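Local atomic coordinates of methylocystis parvus OBBP MbnE (Methylocystis parvus OBBP, PDB entry 5ICQ), a protein that probably binds methanobactin in the periplasm as the solute-binding component of the machinery that transports it. Residues S365-S370 against R555-V560; E369-S374 against D549-V554; E316-L321 against Y499-S504. All coordinates share one frame; numbering follows the deposited sequence.

All three contacts are largely buried. The centre of contact 3 lies about 7 Å from the centre of the chain, those of contacts 1 and 2 about 15 Å and about 17 Å from it. Contacts 1 and 2 join the same loop, after strand 361-362, to successive parts of helix 547-563. Their chemistry differs: contact 1 turns on a buried carboxylate, contact 2 on aliphatic packing in which Glu371 and Val551 are partly exposed. Contact 3 pairs two loops by backbone hydrogen bonds and bridging waters, at one end of the pairing of strands 322-326 and 494-498. It adjoins the others: Lys319 N bonds to Asp368 O, and Leu372 CD1 packs on Ser502 and Ala503.

Contact 1: S365-S370 against R555-V560; sequences SFFDES and RAYDRV
An ST turn begun by Ser365, in the loop after strand 361-362, is anchored to helix 547-563 by Asp558. Ser365 OG accepts a bond from Phe367 N at 2.9 Å, which closes the turn. The same hydroxyl donates to Asp558 OD2 at 2.6 Å, coming from above the carboxylate plane. The other carboxylate oxygen, Asp558 OD1, takes Phe366 N at 3.0 Å on its syn side, about 21° out of plane. OD1 also lies at the edge of the Phe366 ring, 3.7 Å from Phe366 CD1, and the ring stands almost perpendicular to the carboxylate. Asp558 reaches the loop because its CG is anti to the backbone N (chi1 -165°). One helical position earlier, Tyr557 CD2 meets Phe367 CE2 at 4.0 Å, and the two side chains cross at about a right angle. The Tyr557 hydroxyl is bonded to Gln509. Ser374 OG, later in the same loop, also bonds to Asp558 OD2. The buried carboxylate is thus gripped by two hydroxyls and one backbone N-H. These donors would probably help it to carry a negative charge, while fixing the loop to the helix.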
ATOM      1  N   SER A 365      -4.426 -14.178  -5.071  1.00  7.62           N
ATOM      2  CA  SER A 365      -3.105 -13.858  -5.585  1.00 10.58           C
ATOM      3  C   SER A 365      -2.509 -12.795  -4.679  1.00  7.00           C
ATOM      4  O   SER A 365      -3.243 -12.059  -4.013  1.00  8.50           O
ATOM      5  CB  SER A 365      -3.198 -13.364  -7.043  1.00 12.91           C
ATOM      6  OG  SER A 365      -2.034 -12.662  -7.442  1.00 10.87           O
ATOM      7  N   PHE A 366      -1.177 -12.737  -4.639  1.00  8.29           N
ATOM      8  CA  PHE A 366      -0.537 -11.629  -3.939  1.00  8.98           C
ATOM      9  C   PHE A 366      -0.657 -10.315  -4.694  1.00 10.80           C
ATOM     10  O   PHE A 366      -0.367  -9.266  -4.116  1.00 11.03           O
ATOM     11  CB  PHE A 366       0.938 -11.950  -3.662  1.00  7.11           C
ATOM     12  CG  PHE A 366       1.117 -12.923  -2.541  1.00  6.10           C
ATOM     13  CD1 PHE A 366       1.090 -14.288  -2.776  1.00  9.68           C
ATOM     14  CD2 PHE A 366       1.228 -12.462  -1.231  1.00  9.37           C
ATOM     15  CE1 PHE A 366       1.204 -15.196  -1.711  1.00  9.77           C
ATOM     16  CE2 PHE A 366       1.359 -13.351  -0.180  1.00 11.81           C
ATOM     17  CZ  PHE A 366       1.350 -14.717  -0.421  1.00 11.26           C
ATOM     18  N   PHE A 367      -1.088 -10.346  -5.954  1.00 12.24           N
ATOM     19  CA  PHE A 367      -1.329  -9.140  -6.747  1.00 11.90           C
ATOM     20  C   PHE A 367      -2.663  -9.314  -7.470  1.00 12.59           C
ATOM     21  O   PHE A 367      -2.749  -9.278  -8.694  1.00 14.68           O
ATOM     22  CB  PHE A 367      -0.171  -8.885  -7.717  1.00  7.69           C
ATOM     23  CG  PHE A 367       1.148  -8.772  -7.030  1.00 11.86           C
ATOM     24  CD1 PHE A 367       1.587  -7.548  -6.543  1.00 11.99           C
ATOM     25  CD2 PHE A 367       1.927  -9.899  -6.812  1.00 13.41           C
ATOM     26  CE1 PHE A 367       2.790  -7.450  -5.876  1.00 15.19           C
ATOM     27  CE2 PHE A 367       3.134  -9.806  -6.147  1.00 11.98           C
ATOM     28  CZ  PHE A 367       3.563  -8.581  -5.675  1.00 14.32           C
ATOM     29  N   ASP A 368      -3.726  -9.498  -6.686  1.00  9.08           N
ATOM     30  CA  ASP A 368      -4.982  -9.997  -7.230  1.00 10.21           C
ATOM     31  C   ASP A 368      -5.693  -8.926  -8.058  1.00 11.51           C
ATOM     32  O   ASP A 368      -5.509  -7.722  -7.855  1.00 12.41           O
ATOM     33  CB  ASP A 368      -5.891 -10.480  -6.091  1.00  9.59           C
ATOM     34  CG  ASP A 368      -6.875 -11.536  -6.538  1.00 18.26           C
ATOM     35  OD1 ASP A 368      -6.766 -12.003  -7.683  1.00 18.34           O
ATOM     36  OD2 ASP A 368      -7.753 -11.915  -5.734  1.00 13.77           O
ATOM     37  N   GLU A 369      -6.516  -9.391  -9.002  1.00  9.11           N
ATOM     38  CA  GLU A 369      -7.352  -8.529  -9.841  1.00 13.14           C
ATOM     39  C   GLU A 369      -6.518  -7.480 -10.574  1.00 19.10           C
ATOM     40  O   GLU A 369      -6.832  -6.287 -10.572  1.00 18.03           O
ATOM     41  CB  GLU A 369      -8.453  -7.868  -9.007  1.00 18.50           C
ATOM     42  CG  GLU A 369      -9.353  -8.854  -8.293  1.00 18.57           C
ATOM     43  CD  GLU A 369     -10.681  -8.225  -7.916  1.00 31.54           C
ATOM     44  OE1 GLU A 369     -11.111  -8.379  -6.758  1.00 22.28           O
ATOM     45  OE2 GLU A 369     -11.288  -7.562  -8.787  1.00 34.69           O
ATOM     46  N   SER A 370      -5.434  -7.926 -11.199  1.00 10.33           N
ATOM     47  CA  SER A 370      -4.567  -6.979 -11.885  1.00 17.61           C
ATOM     48  C   SER A 370      -3.734  -7.729 -12.906  1.00 14.95           C
ATOM     49  O   SER A 370      -3.716  -8.965 -12.944  1.00 13.54           O
ATOM     50  CB  SER A 370      -3.676  -6.211 -10.900  1.00 18.30           C
ATOM     51  OG  SER A 370      -2.430  -6.852 -10.692  1.00 18.80           O
ATOM     52  N   ARG A 555       4.524 -11.985 -12.175  1.00  7.60           N
ATOM     53  CA  ARG A 555       3.670 -13.168 -12.301  1.00 12.39           C
ATOM     54  C   ARG A 555       4.404 -14.429 -11.854  1.00 11.30           C
ATOM     55  O   ARG A 555       3.855 -15.246 -11.109  1.00 12.06           O
ATOM     56  CB  ARG A 555       3.179 -13.329 -13.743  1.00 14.98           C
ATOM     57  CG  ARG A 555       2.093 -12.350 -14.129  1.00 16.90           C
ATOM     58  CD  ARG A 555       1.691 -12.534 -15.577  1.00 20.98           C
ATOM     59  NE  ARG A 555       0.714 -11.530 -15.983  1.00 18.77           N
ATOM     60  CZ  ARG A 555       0.178 -11.458 -17.199  1.00 27.45           C
ATOM     61  NH1 ARG A 555       0.528 -12.331 -18.134  1.00 24.59           N
ATOM     62  NH2 ARG A 555      -0.699 -10.501 -17.484  1.00 18.62           N
ATOM     63  N   ALA A 556       5.650 -14.609 -12.299  1.00 10.82           N
ATOM     64  CA  ALA A 556       6.415 -15.775 -11.851  1.00 11.08           C
ATOM     65  C   ALA A 556       6.645 -15.733 -10.345  1.00  9.99           C
ATOM     66  O   ALA A 556       6.572 -16.762  -9.663  1.00  9.26           O
ATOM     67  CB  ALA A 556       7.751 -15.853 -12.591  1.00  9.91           C
ATOM     68  N   TYR A 557       6.954 -14.553  -9.816  1.00  8.71           N
ATOM     69  CA  TYR A 557       7.108 -14.375  -8.374  1.00  8.84           C
ATOM     70  C   TYR A 557       5.831 -14.763  -7.623  1.00  8.26           C
ATOM     71  O   TYR A 557       5.879 -15.465  -6.603  1.00  8.55           O
ATOM     72  CB  TYR A 557       7.497 -12.915  -8.125  1.00  7.48           C
ATOM     73  CG  TYR A 557       7.550 -12.443  -6.688  1.00 10.26           C
ATOM     74  CD1 TYR A 557       8.387 -13.043  -5.762  1.00 12.73           C
ATOM     75  CD2 TYR A 557       6.800 -11.351  -6.281  1.00  6.74           C
ATOM     76  CE1 TYR A 557       8.452 -12.573  -4.449  1.00  7.73           C
ATOM     77  CE2 TYR A 557       6.869 -10.869  -4.980  1.00  9.45           C
ATOM     78  CZ  TYR A 557       7.694 -11.492  -4.070  1.00  9.58           C
ATOM     79  OH  TYR A 557       7.762 -11.028  -2.760  1.00 10.59           O
ATOM     80  N   ASP A 558       4.677 -14.320  -8.124  1.00  8.45           N
ATOM     81  CA  ASP A 558       3.387 -14.692  -7.542  1.00  8.36           C
ATOM     82  C   ASP A 558       3.245 -16.210  -7.465  1.00 12.56           C
ATOM     83  O   ASP A 558       2.861 -16.756  -6.424  1.00  8.45           O
ATOM     84  CB  ASP A 558       2.255 -14.077  -8.384  1.00  7.77           C
ATOM     85  CG  ASP A 558       0.886 -14.095  -7.683  1.00 11.94           C
ATOM     86  OD1 ASP A 558       0.835 -13.946  -6.446  1.00  9.87           O
ATOM     87  OD2 ASP A 558      -0.153 -14.237  -8.386  1.00 12.78           O
ATOM     88  N   ARG A 559       3.573 -16.907  -8.561  1.00  7.83           N
ATOM     89  CA  ARG A 559       3.475 -18.368  -8.572  1.00  7.87           C
ATOM     90  C   ARG A 559       4.353 -19.006  -7.506  1.00 10.79           C
ATOM     91  O   ARG A 559       3.950 -19.989  -6.876  1.00  8.45           O
ATOM     92  CB  ARG A 559       3.852 -18.929  -9.949  1.00  5.76           C
ATOM     93  CG  ARG A 559       3.063 -18.277 -11.082  1.00  8.40           C
ATOM     94  CD  ARG A 559       3.206 -19.004 -12.418  1.00  9.49           C
ATOM     95  NE  ARG A 559       2.767 -18.099 -13.479  1.00 10.71           N
ATOM     96  CZ  ARG A 559       1.559 -18.118 -14.022  1.00 12.82           C
ATOM     97  NH1 ARG A 559       0.668 -19.000 -13.573  1.00  9.40           N
ATOM     98  NH2 ARG A 559       1.234 -17.239 -14.963  1.00  8.74           N
ATOM     99  N   VAL A 560       5.571 -18.489  -7.319  1.00  5.84           N
ATOM    100  CA  VAL A 560       6.465 -19.072  -6.315  1.00  6.75           C
ATOM    101  C   VAL A 560       5.925 -18.837  -4.910  1.00  7.33           C
ATOM    102  O   VAL A 560       5.917 -19.747  -4.072  1.00  6.49           O
ATOM    103  CB  VAL A 560       7.889 -18.508  -6.479  1.00  9.55           C
ATOM    104  CG1 VAL A 560       8.784 -18.968  -5.330  1.00 11.42           C
ATOM    105  CG2 VAL A 560       8.496 -18.945  -7.831  1.00  9.04           C
TER

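Contact 2: E369-S374 against D549-V554; sequences ESELSS and DFVTAV
Leu372 packs its side chain on Val551 and Val554, which lie one turn apart on helix 547-563. Leu372 CB touches Val554 CG1 at 3.8 Å. The branch atom Leu372 CD2 spans the two valines and meets Val551 CG2 at 4.0 Å, towards the start of the helix. It also approaches Phe550 CE2 more loosely, at 4.5 Å. The leucine's CG lies anti to its own carbonyl carbon (chi1 -59°). CD1 continues the chain in extended form (chi2 177°), while the other branch, CD2, turns to the helix. Val551 also packs against Glu371: its CG1 lies 3.6 Å from Glu371 O, and its CG2 lies 4.1 Å from Glu371 CD. The Glu371 and Val551 side chains cross at about a right angle.

The loop side is a type I beta turn from Ser370 to Ser373, closed by Ser373 N to Ser370 O at 3.2 Å. An ST turn overlaps it: Ser370 OG accepts from Leu372 N at 3.1 Å. This bond helps hold the backbone of Leu372 in place. Ser370 OG in turn donates to Phe367 O, and the Phe367 side chain packs on Leu372.

On the helix side, Val554 CG2 sits 3.7 Å above one face of the Phe550 ring, offset towards the rim. Thr552 and Ala553 touch helix 381-387, and Phe550 also touches Leu541 of helix 532-543. Glu371 O accepts from Arg555 NE, and Arg377 NH1 bonds to both Ser370 O and Ser373 O.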
ATOM      1  N   GLU A 369      -6.516  -9.391  -9.002  1.00  9.11           N
ATOM      2  CA  GLU A 369      -7.352  -8.529  -9.841  1.00 13.14           C
ATOM      3  C   GLU A 369      -6.518  -7.480 -10.574  1.00 19.10           C
ATOM      4  O   GLU A 369      -6.832  -6.287 -10.572  1.00 18.03           O
ATOM      5  CB  GLU A 369      -8.453  -7.868  -9.007  1.00 18.50           C
ATOM      6  CG  GLU A 369      -9.353  -8.854  -8.293  1.00 18.57           C
ATOM      7  CD  GLU A 369     -10.681  -8.225  -7.916  1.00 31.54           C
ATOM      8  OE1 GLU A 369     -11.111  -8.379  -6.758  1.00 22.28           O
ATOM      9  OE2 GLU A 369     -11.288  -7.562  -8.787  1.00 34.69           O
ATOM     10  N   SER A 370      -5.434  -7.926 -11.199  1.00 10.33           N
ATOM     11  CA  SER A 370      -4.567  -6.979 -11.885  1.00 17.61           C
ATOM     12  C   SER A 370      -3.734  -7.729 -12.906  1.00 14.95           C
ATOM     13  O   SER A 370      -3.716  -8.965 -12.944  1.00 13.54           O
ATOM     14  CB  SER A 370      -3.676  -6.211 -10.900  1.00 18.30           C
ATOM     15  OG  SER A 370      -2.430  -6.852 -10.692  1.00 18.80           O
ATOM     16  N   GLU A 371      -3.035  -6.950 -13.736  1.00 13.76           N
ATOM     17  CA  GLU A 371      -2.183  -7.531 -14.760  1.00 18.54           C
ATOM     18  C   GLU A 371      -1.004  -8.285 -14.162  1.00 14.30           C
ATOM     19  O   GLU A 371      -0.380  -9.083 -14.869  1.00 15.19           O
ATOM     20  CB  GLU A 371      -1.652  -6.436 -15.686  1.00 21.63           C
ATOM     21  CG  GLU A 371      -0.430  -5.756 -15.112  1.00 42.36           C
ATOM     22  CD  GLU A 371      -0.073  -4.470 -15.805  1.00 58.32           C
ATOM     23  OE1 GLU A 371       0.322  -3.523 -15.094  1.00 68.11           O
ATOM     24  OE2 GLU A 371      -0.179  -4.404 -17.049  1.00 53.89           O
ATOM     25  N   LEU A 372      -0.662  -8.020 -12.896  1.00 10.41           N
ATOM     26  CA  LEU A 372       0.466  -8.679 -12.248  1.00 10.82           C
ATOM     27  C   LEU A 372       0.118 -10.056 -11.713  1.00 11.29           C
ATOM     28  O   LEU A 372       1.026 -10.785 -11.299  1.00 12.67           O
ATOM     29  CB  LEU A 372       0.994  -7.824 -11.091  1.00 11.87           C
ATOM     30  CG  LEU A 372       1.468  -6.415 -11.457  1.00 15.22           C
ATOM     31  CD1 LEU A 372       1.890  -5.674 -10.192  1.00 15.71           C
ATOM     32  CD2 LEU A 372       2.619  -6.475 -12.452  1.00 15.87           C
ATOM     33  N   SER A 373      -1.157 -10.420 -11.715  1.00 13.36           N
ATOM     34  CA  SER A 373      -1.616 -11.641 -11.068  1.00 11.16           C
ATOM     35  C   SER A 373      -1.288 -12.876 -11.899  1.00 13.91           C
ATOM     36  O   SER A 373      -1.428 -12.866 -13.126  1.00 13.67           O
ATOM     37  CB  SER A 373      -3.129 -11.558 -10.856  1.00 14.11           C
ATOM     38  OG  SER A 373      -3.585 -12.700 -10.172  1.00 14.30           O
ATOM     39  N   SER A 374      -0.870 -13.958 -11.222  1.00  9.87           N
ATOM     40  CA  SER A 374      -0.760 -15.250 -11.897  1.00 11.50           C
ATOM     41  C   SER A 374      -2.091 -15.986 -11.993  1.00 14.28           C
ATOM     42  O   SER A 374      -2.162 -17.012 -12.669  1.00 15.18           O
ATOM     43  CB  SER A 374       0.250 -16.156 -11.177  1.00  9.93           C
ATOM     44  OG  SER A 374      -0.217 -16.524  -9.889  1.00 13.61           O
ATOM     45  N   ASP A 549       8.856  -7.177 -19.256  1.00 16.98           N
ATOM     46  CA  ASP A 549       9.684  -8.072 -18.456  1.00 19.25           C
ATOM     47  C   ASP A 549       9.351  -7.968 -16.974  1.00 18.68           C
ATOM     48  O   ASP A 549       9.471  -8.959 -16.247  1.00 12.44           O
ATOM     49  CB  ASP A 549      11.162  -7.773 -18.692  1.00 21.28           C
ATOM     50  CG  ASP A 549      11.619  -8.190 -20.085  1.00 29.39           C
ATOM     51  OD1 ASP A 549      10.809  -8.797 -20.815  1.00 31.33           O
ATOM     52  OD2 ASP A 549      12.786  -7.916 -20.441  1.00 27.20           O
ATOM     53  N   PHE A 550       8.949  -6.781 -16.512  1.00 14.80           N
ATOM     54  CA  PHE A 550       8.528  -6.626 -15.120  1.00 13.01           C
ATOM     55  C   PHE A 550       7.273  -7.437 -14.828  1.00 13.67           C
ATOM     56  O   PHE A 550       7.213  -8.163 -13.832  1.00 14.05           O
ATOM     57  CB  PHE A 550       8.292  -5.151 -14.801  1.00  8.77           C
ATOM     58  CG  PHE A 550       7.907  -4.891 -13.360  1.00 12.30           C
ATOM     59  CD1 PHE A 550       8.796  -5.164 -12.330  1.00 14.41           C
ATOM     60  CD2 PHE A 550       6.672  -4.353 -13.047  1.00 17.95           C
ATOM     61  CE1 PHE A 550       8.454  -4.903 -10.999  1.00 11.34           C
ATOM     62  CE2 PHE A 550       6.322  -4.084 -11.722  1.00 14.89           C
ATOM     63  CZ  PHE A 550       7.217  -4.372 -10.702  1.00  8.45           C
ATOM     64  N   VAL A 551       6.259  -7.331 -15.690  1.00 13.15           N
ATOM     65  CA  VAL A 551       5.038  -8.108 -15.490  1.00 16.97           C
ATOM     66  C   VAL A 551       5.354  -9.599 -15.475  1.00 20.90           C
ATOM     67  O   VAL A 551       4.870 -10.345 -14.611  1.00 13.43           O
ATOM     68  CB  VAL A 551       3.996  -7.752 -16.567  1.00 20.26           C
ATOM     69  CG1 VAL A 551       2.812  -8.708 -16.517  1.00 18.72           C
ATOM     70  CG2 VAL A 551       3.526  -6.317 -16.372  1.00 24.77           C
ATOM     71  N   THR A 552       6.189 -10.050 -16.417  1.00 15.92           N
ATOM     72  CA  THR A 552       6.617 -11.447 -16.450  1.00 13.96           C
ATOM     73  C   THR A 552       7.193 -11.880 -15.107  1.00 13.76           C
ATOM     74  O   THR A 552       6.809 -12.922 -14.553  1.00 11.20           O
ATOM     75  CB  THR A 552       7.655 -11.637 -17.567  1.00 16.07           C
ATOM     76  OG1 THR A 552       7.053 -11.320 -18.826  1.00 15.02           O
ATOM     77  CG2 THR A 552       8.151 -13.072 -17.615  1.00 13.86           C
ATOM     78  N   ALA A 553       8.120 -11.086 -14.569  1.00 11.39           N
ATOM     79  CA  ALA A 553       8.790 -11.466 -13.331  1.00 14.75           C
ATOM     80  C   ALA A 553       7.827 -11.479 -12.149  1.00 13.36           C
ATOM     81  O   ALA A 553       7.926 -12.351 -11.277  1.00  9.73           O
ATOM     82  CB  ALA A 553       9.963 -10.518 -13.055  1.00 15.58           C
ATOM     83  N   VAL A 554       6.908 -10.516 -12.077  1.00 10.67           N
ATOM     84  CA  VAL A 554       5.997 -10.481 -10.931  1.00  7.97           C
ATOM     85  C   VAL A 554       5.024 -11.652 -10.985  1.00  8.10           C
ATOM     86  O   VAL A 554       4.696 -12.247  -9.952  1.00  9.89           O
ATOM     87  CB  VAL A 554       5.252  -9.130 -10.864  1.00  9.50           C
ATOM     88  CG1 VAL A 554       4.265  -9.126  -9.704  1.00 14.94           C
ATOM     89  CG2 VAL A 554       6.250  -8.003 -10.691  1.00 11.27           C
TER

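Contact 3: E316-L321 against Y499-S504; sequences ENPKGL and YVASAS
Segments 316-321 and 499-504 run antiparallel, 164° apart, with Leu321 and Tyr499 as a hydrogen-bonded pair just after a cis Gly320-Leu321 peptide.

Pro318 wedges between two alanines. Its CB meets Ala501 CB at 3.9 Å. Its CD meets Ala503 CB, also at 3.9 Å. Its CG lies 3.3 Å from Ser502 O. A glycine here would lack the ring, which would probably open a gap between the two alanines and let the loop flex. Asn317 has its CG anti to the backbone N (chi1 -154°), which brings the amide near Ala503 and two waters. These bridge OD1 to Ala503 N and ND2 to Ala501 O. Asn317 OD1 also accepts from Gly594 N. A third water joins Pro318 O to Ala501 O. At the backbone angles of Gly320 a CB would be forced against Lys319 O, so only glycine fits easily. Leu321 O lies at the edge of the Tyr499 ring, which stacks with Trp513.

Leu321 N reaches Tyr499 O at 2.9 Å. Tyr499 N reaches Leu321 O at 2.7 Å, nearly in line with the C=O bond. Ala501 N donates to Gly320 O at 2.8 Å. These direct bonds carry on the antiparallel pairing of strands 322-326 and 494-498, in a mixed sheet of this family 5 solute-binding protein.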
ATOM      1  N   GLU A 316      -7.402  -0.221 -11.592  1.00 12.91           N
ATOM      2  CA  GLU A 316      -6.535  -1.343 -11.910  1.00 17.63           C
ATOM      3  C   GLU A 316      -5.488  -1.599 -10.837  1.00 13.61           C
ATOM      4  O   GLU A 316      -4.569  -2.390 -11.063  1.00 10.52           O
ATOM      5  CB  GLU A 316      -5.875  -1.116 -13.266  1.00 18.63           C
ATOM      6  CG  GLU A 316      -6.907  -1.017 -14.385  1.00 33.03           C
ATOM      7  CD  GLU A 316      -6.320  -0.523 -15.686  1.00 40.11           C
ATOM      8  OE1 GLU A 316      -5.443  -1.215 -16.246  1.00 47.76           O
ATOM      9  OE2 GLU A 316      -6.737   0.559 -16.151  1.00 40.00           O
ATOM     10  N   ASN A 317      -5.611  -0.966  -9.682  1.00 12.24           N
ATOM     11  CA  ASN A 317      -4.685  -1.240  -8.591  1.00 14.56           C
ATOM     12  C   ASN A 317      -4.880  -2.670  -8.091  1.00 17.86           C
ATOM     13  O   ASN A 317      -6.018  -3.091  -7.880  1.00 12.92           O
ATOM     14  CB  ASN A 317      -4.907  -0.261  -7.446  1.00 13.26           C
ATOM     15  CG  ASN A 317      -3.661  -0.054  -6.620  1.00 13.92           C
ATOM     16  OD1 ASN A 317      -2.687   0.522  -7.098  1.00 16.19           O
ATOM     17  ND2 ASN A 317      -3.680  -0.530  -5.378  1.00 14.95           N
ATOM     18  N   PRO A 318      -3.810  -3.434  -7.882  1.00 11.09           N
ATOM     19  CA  PRO A 318      -3.976  -4.812  -7.399  1.00 13.49           C
ATOM     20  C   PRO A 318      -4.523  -4.866  -5.982  1.00 13.47           C
ATOM     21  O   PRO A 318      -4.346  -3.945  -5.180  1.00 12.50           O
ATOM     22  CB  PRO A 318      -2.557  -5.393  -7.463  1.00 16.02           C
ATOM     23  CG  PRO A 318      -1.655  -4.202  -7.456  1.00 24.06           C
ATOM     24  CD  PRO A 318      -2.405  -3.119  -8.190  1.00 11.47           C
ATOM     25  N   LYS A 319      -5.173  -5.987  -5.678  1.00  9.68           N
ATOM     26  CA  LYS A 319      -5.855  -6.219  -4.413  1.00 10.14           C
ATOM     27  C   LYS A 319      -5.127  -7.310  -3.637  1.00 12.80           C
ATOM     28  O   LYS A 319      -4.306  -8.052  -4.190  1.00 13.05           O
ATOM     29  CB  LYS A 319      -7.310  -6.636  -4.641  1.00 10.61           C
ATOM     30  CG  LYS A 319      -8.133  -5.641  -5.464  1.00 21.17           C
ATOM     31  CD  LYS A 319      -8.437  -4.397  -4.642  1.00 21.33           C
ATOM     32  CE  LYS A 319      -9.231  -3.386  -5.447  1.00 31.79           C
ATOM     33  NZ  LYS A 319      -8.523  -3.021  -6.711  1.00 36.14           N
ATOM     34  N   GLY A 320      -5.458  -7.418  -2.353  1.00 14.55           N
ATOM     35  CA  GLY A 320      -4.810  -8.389  -1.485  1.00 12.05           C
ATOM     36  C   GLY A 320      -3.511  -7.828  -0.929  1.00 15.70           C
ATOM     37  O   GLY A 320      -3.172  -6.682  -1.214  1.00 12.58           O
ATOM     38  N   LEU A 321      -2.791  -8.607  -0.122  1.00  9.41           N
ATOM     39  CA  LEU A 321      -3.265  -9.899   0.373  1.00  8.26           C
ATOM     40  C   LEU A 321      -3.126  -9.913   1.898  1.00  9.09           C
ATOM     41  O   LEU A 321      -2.063  -9.574   2.437  1.00 11.57           O
ATOM     42  CB  LEU A 321      -2.474 -11.068  -0.245  1.00 10.38           C
ATOM     43  CG  LEU A 321      -2.797 -12.502   0.251  1.00  9.72           C
ATOM     44  CD1 LEU A 321      -2.498 -13.544  -0.833  1.00 10.51           C
ATOM     45  CD2 LEU A 321      -2.023 -12.863   1.538  1.00  6.92           C
ATOM     46  N   TYR A 499       0.040  -8.356   3.602  1.00  7.10           N
ATOM     47  CA  TYR A 499       1.064  -8.167   2.560  1.00  5.37           C
ATOM     48  C   TYR A 499       0.409  -7.315   1.470  1.00  9.28           C
ATOM     49  O   TYR A 499      -0.050  -7.850   0.465  1.00  9.64           O
ATOM     50  CB  TYR A 499       1.551  -9.512   2.002  1.00 10.17           C
ATOM     51  CG  TYR A 499       2.145 -10.407   3.063  1.00 11.03           C
ATOM     52  CD1 TYR A 499       1.337 -11.241   3.830  1.00 10.31           C
ATOM     53  CD2 TYR A 499       3.507 -10.383   3.326  1.00  8.98           C
ATOM     54  CE1 TYR A 499       1.879 -12.049   4.824  1.00 10.42           C
ATOM     55  CE2 TYR A 499       4.062 -11.200   4.311  1.00  9.47           C
ATOM     56  CZ  TYR A 499       3.240 -12.033   5.048  1.00 10.45           C
ATOM     57  OH  TYR A 499       3.773 -12.835   6.037  1.00 11.91           O
ATOM     58  N   VAL A 500       0.335  -6.000   1.694  1.00  8.64           N
ATOM     59  CA  VAL A 500      -0.458  -5.138   0.814  1.00 11.88           C
ATOM     60  C   VAL A 500       0.141  -5.121  -0.586  1.00 11.58           C
ATOM     61  O   VAL A 500       1.329  -4.829  -0.761  1.00 12.87           O
ATOM     62  CB  VAL A 500      -0.539  -3.713   1.387  1.00 16.07           C
ATOM     63  CG1 VAL A 500      -1.148  -2.757   0.348  1.00 17.12           C
ATOM     64  CG2 VAL A 500      -1.352  -3.682   2.679  1.00 16.87           C
ATOM     65  N   ALA A 501      -0.684  -5.428  -1.593  1.00 10.73           N
ATOM     66  CA  ALA A 501      -0.224  -5.420  -2.979  1.00 10.12           C
ATOM     67  C   ALA A 501      -0.011  -3.997  -3.475  1.00 16.32           C
ATOM     68  O   ALA A 501      -0.735  -3.070  -3.112  1.00 14.16           O
ATOM     69  CB  ALA A 501      -1.231  -6.111  -3.905  1.00  7.68           C
ATOM     70  N   SER A 502       0.980  -3.835  -4.337  1.00 17.38           N
ATOM     71  CA  SER A 502       1.238  -2.559  -4.978  1.00 23.37           C
ATOM     72  C   SER A 502       1.300  -2.791  -6.480  1.00 17.02           C
ATOM     73  O   SER A 502       1.574  -3.903  -6.933  1.00 13.16           O
ATOM     74  CB  SER A 502       2.537  -1.939  -4.444  1.00 30.32           C
ATOM     75  OG  SER A 502       3.402  -1.530  -5.478  1.00 31.00           O
ATOM     76  N   ALA A 503       1.006  -1.742  -7.251  1.00 14.42           N
ATOM     77  CA  ALA A 503       1.103  -1.842  -8.701  1.00 16.63           C
ATOM     78  C   ALA A 503       2.543  -1.882  -9.192  1.00 11.76           C
ATOM     79  O   ALA A 503       2.764  -2.167 -10.370  1.00 11.88           O
ATOM     80  CB  ALA A 503       0.371  -0.667  -9.364  1.00 20.24           C
ATOM     81  N   SER A 504       3.523  -1.589  -8.339  1.00 10.87           N
ATOM     82  CA  SER A 504       4.932  -1.623  -8.737  1.00 15.96           C
ATOM     83  C   SER A 504       5.746  -2.203  -7.593  1.00 11.92           C
ATOM     84  O   SER A 504       6.501  -1.491  -6.928  1.00 12.18           O
ATOM     85  CB  SER A 504       5.429  -0.223  -9.119  1.00 16.13           C
ATOM     86  OG  SER A 504       6.679  -0.299  -9.803  1.00 14.91           O
TER
HETATM   87  O   HOH W   1      -0.257   0.809  -6.246  1.00 26.15           O
HETATM   88  O   HOH W   2      -1.764  -0.389  -3.378  1.00 26.77           O
HETATM   89  O   HOH W   3      -3.547  -3.299  -2.741  1.00 31.05           O